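Local coordinates for protein leukocyte-associated immunoglobulin-like receptor 1 (Mus musculus, PDB 4ESK) that acts as an inhibitory receptor on natural killer cells, B cells and T cells, represented here by its extracellular immunoglobulin-like domain, at residues M52-E57 with D63-G68. Residues are numbered along the deposited sequence; the frame is centred on the assembly and turned at random.
Sequences MEKSTE and DEFEIG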
ATOM      1  N   MET A  52       7.575   1.702  -5.233  1.00 16.66           N
ATOM      2  CA  MET A  52       7.139   1.040  -6.456  1.00 17.05           C
ATOM      3  C   MET A  52       6.075   1.946  -7.073  1.00 16.39           C
ATOM      4  O   MET A  52       5.381   2.677  -6.343  1.00 15.13           O
ATOM      5  CB  MET A  52       6.524  -0.341  -6.169  1.00 17.96           C
ATOM      6  CG  MET A  52       7.502  -1.452  -5.826  1.00 19.14           C
ATOM      7  SD  MET A  52       6.631  -2.886  -5.160  1.00 20.83           S
ATOM      8  CE  MET A  52       7.995  -4.059  -5.064  1.00 22.49           C
ATOM      9  N   GLU A  53       5.974   1.924  -8.397  1.00 17.01           N
ATOM     10  CA  GLU A  53       4.910   2.655  -9.073  1.00 17.74           C
ATOM     11  C   GLU A  53       4.489   2.027 -10.376  1.00 16.46           C
ATOM     12  O   GLU A  53       5.202   1.216 -10.970  1.00 15.87           O
ATOM     13  CB  GLU A  53       5.275   4.123  -9.246  1.00 19.36           C
ATOM     14  CG  GLU A  53       6.410   4.389 -10.208  1.00 21.08           C
ATOM     15  CD  GLU A  53       6.858   5.845 -10.225  1.00 23.88           C
ATOM     16  OE1 GLU A  53       6.171   6.729  -9.668  1.00 24.03           O
ATOM     17  OE2 GLU A  53       7.932   6.093 -10.813  1.00 26.08           O
ATOM     18  N   LYS A  54       3.291   2.381 -10.810  1.00 15.66           N
ATOM     19  CA  LYS A  54       2.751   1.881 -12.056  1.00 16.00           C
ATOM     20  C   LYS A  54       1.530   2.676 -12.476  1.00 15.60           C
ATOM     21  O   LYS A  54       1.023   3.467 -11.698  1.00 14.67           O
ATOM     22  CB  LYS A  54       2.399   0.386 -11.963  1.00 16.32           C
ATOM     23  CG  LYS A  54       1.380  -0.000 -10.902  1.00 17.09           C
ATOM     24  CD  LYS A  54       0.905  -1.437 -11.100  1.00 17.86           C
ATOM     25  CE  LYS A  54       0.277  -2.015  -9.843  1.00 18.87           C
ATOM     26  NZ  LYS A  54      -0.084  -3.447  -9.984  1.00 18.87           N
ATOM     27  N   SER A  55       1.103   2.469 -13.725  1.00 16.70           N
ATOM     28  CA  SER A  55      -0.138   3.025 -14.220  0.50 16.85           C
ATOM     29  C   SER A  55      -1.299   2.393 -13.470  1.00 16.17           C
ATOM     30  O   SER A  55      -1.234   1.230 -13.073  1.00 15.65           O
ATOM     31  CB  SER A  55      -0.312   2.746 -15.710  0.50 18.23           C
ATOM     32  OG  SER A  55      -1.636   3.054 -16.099  0.50 19.46           O
ATOM     33  N   THR A  56      -2.361   3.157 -13.267  1.00 15.56           N
ATOM     34  CA  THR A  56      -3.548   2.633 -12.591  1.00 15.41           C
ATOM     35  C   THR A  56      -4.346   1.648 -13.454  1.00 16.95           C
ATOM     36  O   THR A  56      -4.294   1.699 -14.681  1.00 16.15           O
ATOM     37  CB  THR A  56      -4.486   3.801 -12.221  1.00 14.66           C
ATOM     38  OG1 THR A  56      -4.713   4.584 -13.406  1.00 15.25           O
ATOM     39  CG2 THR A  56      -3.879   4.667 -11.134  1.00 14.10           C
ATOM     40  N   GLU A  57      -5.119   0.772 -12.809  1.00 16.95           N
ATOM     41  CA  GLU A  57      -6.062  -0.110 -13.524  1.00 18.97           C
ATOM     42  C   GLU A  57      -7.182   0.667 -14.226  1.00 18.17           C
ATOM     43  O   GLU A  57      -7.745   1.568 -13.643  1.00 18.49           O
ATOM     44  CB  GLU A  57      -6.717  -1.075 -12.529  1.00 19.93           C
ATOM     45  CG  GLU A  57      -5.759  -2.102 -11.955  1.00 21.96           C
ATOM     46  CD  GLU A  57      -5.571  -3.297 -12.868  1.00 24.20           C
ATOM     47  OE1 GLU A  57      -6.329  -3.442 -13.849  1.00 24.53           O
ATOM     48  OE2 GLU A  57      -4.657  -4.099 -12.599  1.00 26.63           O
ATOM     49  N   ASP A  63      -5.429  -1.216  -6.819  1.00 12.21           N
ATOM     50  CA  ASP A  63      -4.138  -1.378  -7.497  1.00 12.93           C
ATOM     51  C   ASP A  63      -3.212  -2.095  -6.519  1.00 13.54           C
ATOM     52  O   ASP A  63      -2.955  -1.589  -5.425  1.00 13.50           O
ATOM     53  CB  ASP A  63      -3.587  -0.003  -7.822  1.00 12.86           C
ATOM     54  CG  ASP A  63      -4.466   0.757  -8.777  1.00 13.52           C
ATOM     55  OD1 ASP A  63      -5.308   1.549  -8.301  1.00 14.18           O
ATOM     56  OD2 ASP A  63      -4.356   0.538 -10.003  1.00 13.49           O
ATOM     57  N   GLU A  64      -2.738  -3.276  -6.901  1.00 14.22           N
ATOM     58  CA  GLU A  64      -2.010  -4.127  -5.979  1.00 16.08           C
ATOM     59  C   GLU A  64      -0.530  -4.156  -6.273  1.00 15.31           C
ATOM     60  O   GLU A  64      -0.125  -4.129  -7.438  1.00 16.16           O
ATOM     61  CB  GLU A  64      -2.503  -5.552  -6.078  1.00 19.34           C
ATOM     62  CG  GLU A  64      -3.919  -5.755  -5.625  1.00 22.82           C
ATOM     63  CD  GLU A  64      -4.247  -7.217  -5.437  1.00 27.17           C
ATOM     64  OE1 GLU A  64      -3.314  -8.052  -5.406  1.00 29.88           O
ATOM     65  OE2 GLU A  64      -5.445  -7.525  -5.341  1.00 32.45           O
ATOM     66  N   PHE A  65       0.259  -4.250  -5.214  1.00 14.98           N
ATOM     67  CA  PHE A  65       1.706  -4.402  -5.308  1.00 15.39           C
ATOM     68  C   PHE A  65       2.076  -5.640  -4.497  1.00 16.37           C
ATOM     69  O   PHE A  65       1.835  -5.670  -3.299  1.00 16.40           O
ATOM     70  CB  PHE A  65       2.399  -3.183  -4.714  1.00 14.74           C
ATOM     71  CG  PHE A  65       2.148  -1.896  -5.455  1.00 14.60           C
ATOM     72  CD1 PHE A  65       3.029  -1.470  -6.413  1.00 14.19           C
ATOM     73  CD2 PHE A  65       1.056  -1.094  -5.158  1.00 14.75           C
ATOM     74  CE1 PHE A  65       2.817  -0.285  -7.103  1.00 14.66           C
ATOM     75  CE2 PHE A  65       0.830   0.092  -5.845  1.00 15.14           C
ATOM     76  CZ  PHE A  65       1.724   0.506  -6.809  1.00 15.07           C
ATOM     77  N   GLU A  66       2.618  -6.670  -5.143  1.00 17.42           N
ATOM     78  CA  GLU A  66       3.072  -7.848  -4.419  0.50 18.27           C
ATOM     79  C   GLU A  66       4.538  -7.669  -4.073  1.00 18.30           C
ATOM     80  O   GLU A  66       5.352  -7.358  -4.948  1.00 16.89           O
ATOM     81  CB  GLU A  66       2.886  -9.134  -5.214  0.50 19.73           C
ATOM     82  CG  GLU A  66       3.019 -10.368  -4.327  0.50 21.08           C
ATOM     83  CD  GLU A  66       3.110 -11.663  -5.098  0.50 22.34           C
ATOM     84  OE1 GLU A  66       3.054 -11.625  -6.344  0.50 24.78           O
ATOM     85  OE2 GLU A  66       3.226 -12.726  -4.458  0.50 24.87           O
ATOM     86  N   ILE A  67       4.848  -7.852  -2.792  1.00 16.99           N
ATOM     87  CA  ILE A  67       6.174  -7.693  -2.243  1.00 17.49           C
ATOM     88  C   ILE A  67       6.564  -8.975  -1.505  1.00 17.73           C
ATOM     89  O   ILE A  67       6.114  -9.223  -0.402  1.00 17.24           O
ATOM     90  CB  ILE A  67       6.263  -6.523  -1.251  1.00 18.67           C
ATOM     91  CG1 ILE A  67       5.708  -5.235  -1.861  1.00 19.30           C
ATOM     92  CG2 ILE A  67       7.696  -6.299  -0.806  1.00 18.74           C
ATOM     93  CD1 ILE A  67       5.644  -4.115  -0.844  1.00 19.15           C
ATOM     94  N   GLY A  68       7.403  -9.801  -2.127  1.00 17.42           N
ATOM     95  CA  GLY A  68       7.779 -11.063  -1.495  1.00 17.87           C
ATOM     96  C   GLY A  68       8.812 -11.813  -2.311  1.00 18.11           C
ATOM     97  O   GLY A  68       8.836 -11.682  -3.533  1.00 18.10           O
TER
HETATM   98  O   HOH W   1      -2.328  -0.600 -11.160  1.00 15.67           O
HETATM   99  O   HOH W   2      -3.637  -4.389  -9.422  1.00 18.68           O
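Met-52 and Lys-54 reach across to Phe-65 and supply the apolar part of this contact, in which strands 49-55 and 62-67 belong to the two facing sheets of the immunoglobulin sandwich. Their local axes are 8.8 Å apart at 144°, too wide for backbone pairing, which each strand makes instead with a neighbour: Lys-54 with Val-42, Phe-65 with Val-28. Lys-54 lays CE over one ring face, 4.3 Å from the Phe-65 centroid and 17° off the normal, a CH-pi contact; any cation-pi term from NZ is weak at best. Met-52 arrives obliquely, its CB 3.7 Å from Phe-65 CD1, and its SD makes an oblique Met-aromatic contact with the Phe-65 ring. Because its chain is extended beyond CG, CE carries on past Phe-65 to Ile-67 CG1.

Two direct hydrogen bonds cross the contact, one from strand 49-55 and one from the loop after it. Lys-54 NZ donates to Glu-64 O at 2.6 Å, in the carbonyl plane. Nearer the turn, Glu-57 N gives a straight bond to Asp-63 OD2 (2.9 Å, 162° at the hydrogen). A water adds a second donor to that oxygen at 2.6 Å from Asp-63 OD2 and also donates to Ser-55 O. The other carboxylate oxygen, OD1, bonds His-36 NE2 and Tyr-82 OH, so both ends of this buried group are held. An alanine in place of Lys-54 would probably leave Glu-64 O without its ammonium donor and take away the methylene lying against that face of Phe-65.

Lys-54 thus serves both parts of the chemistry, its methylenes against Phe-65 and its ammonium on Glu-64 O, while Asp-63, with partners on both carboxylate oxygens, ties the start of strand 62-67 to the loop at Glu-57 and probably has its negative charge stabilised by these donors.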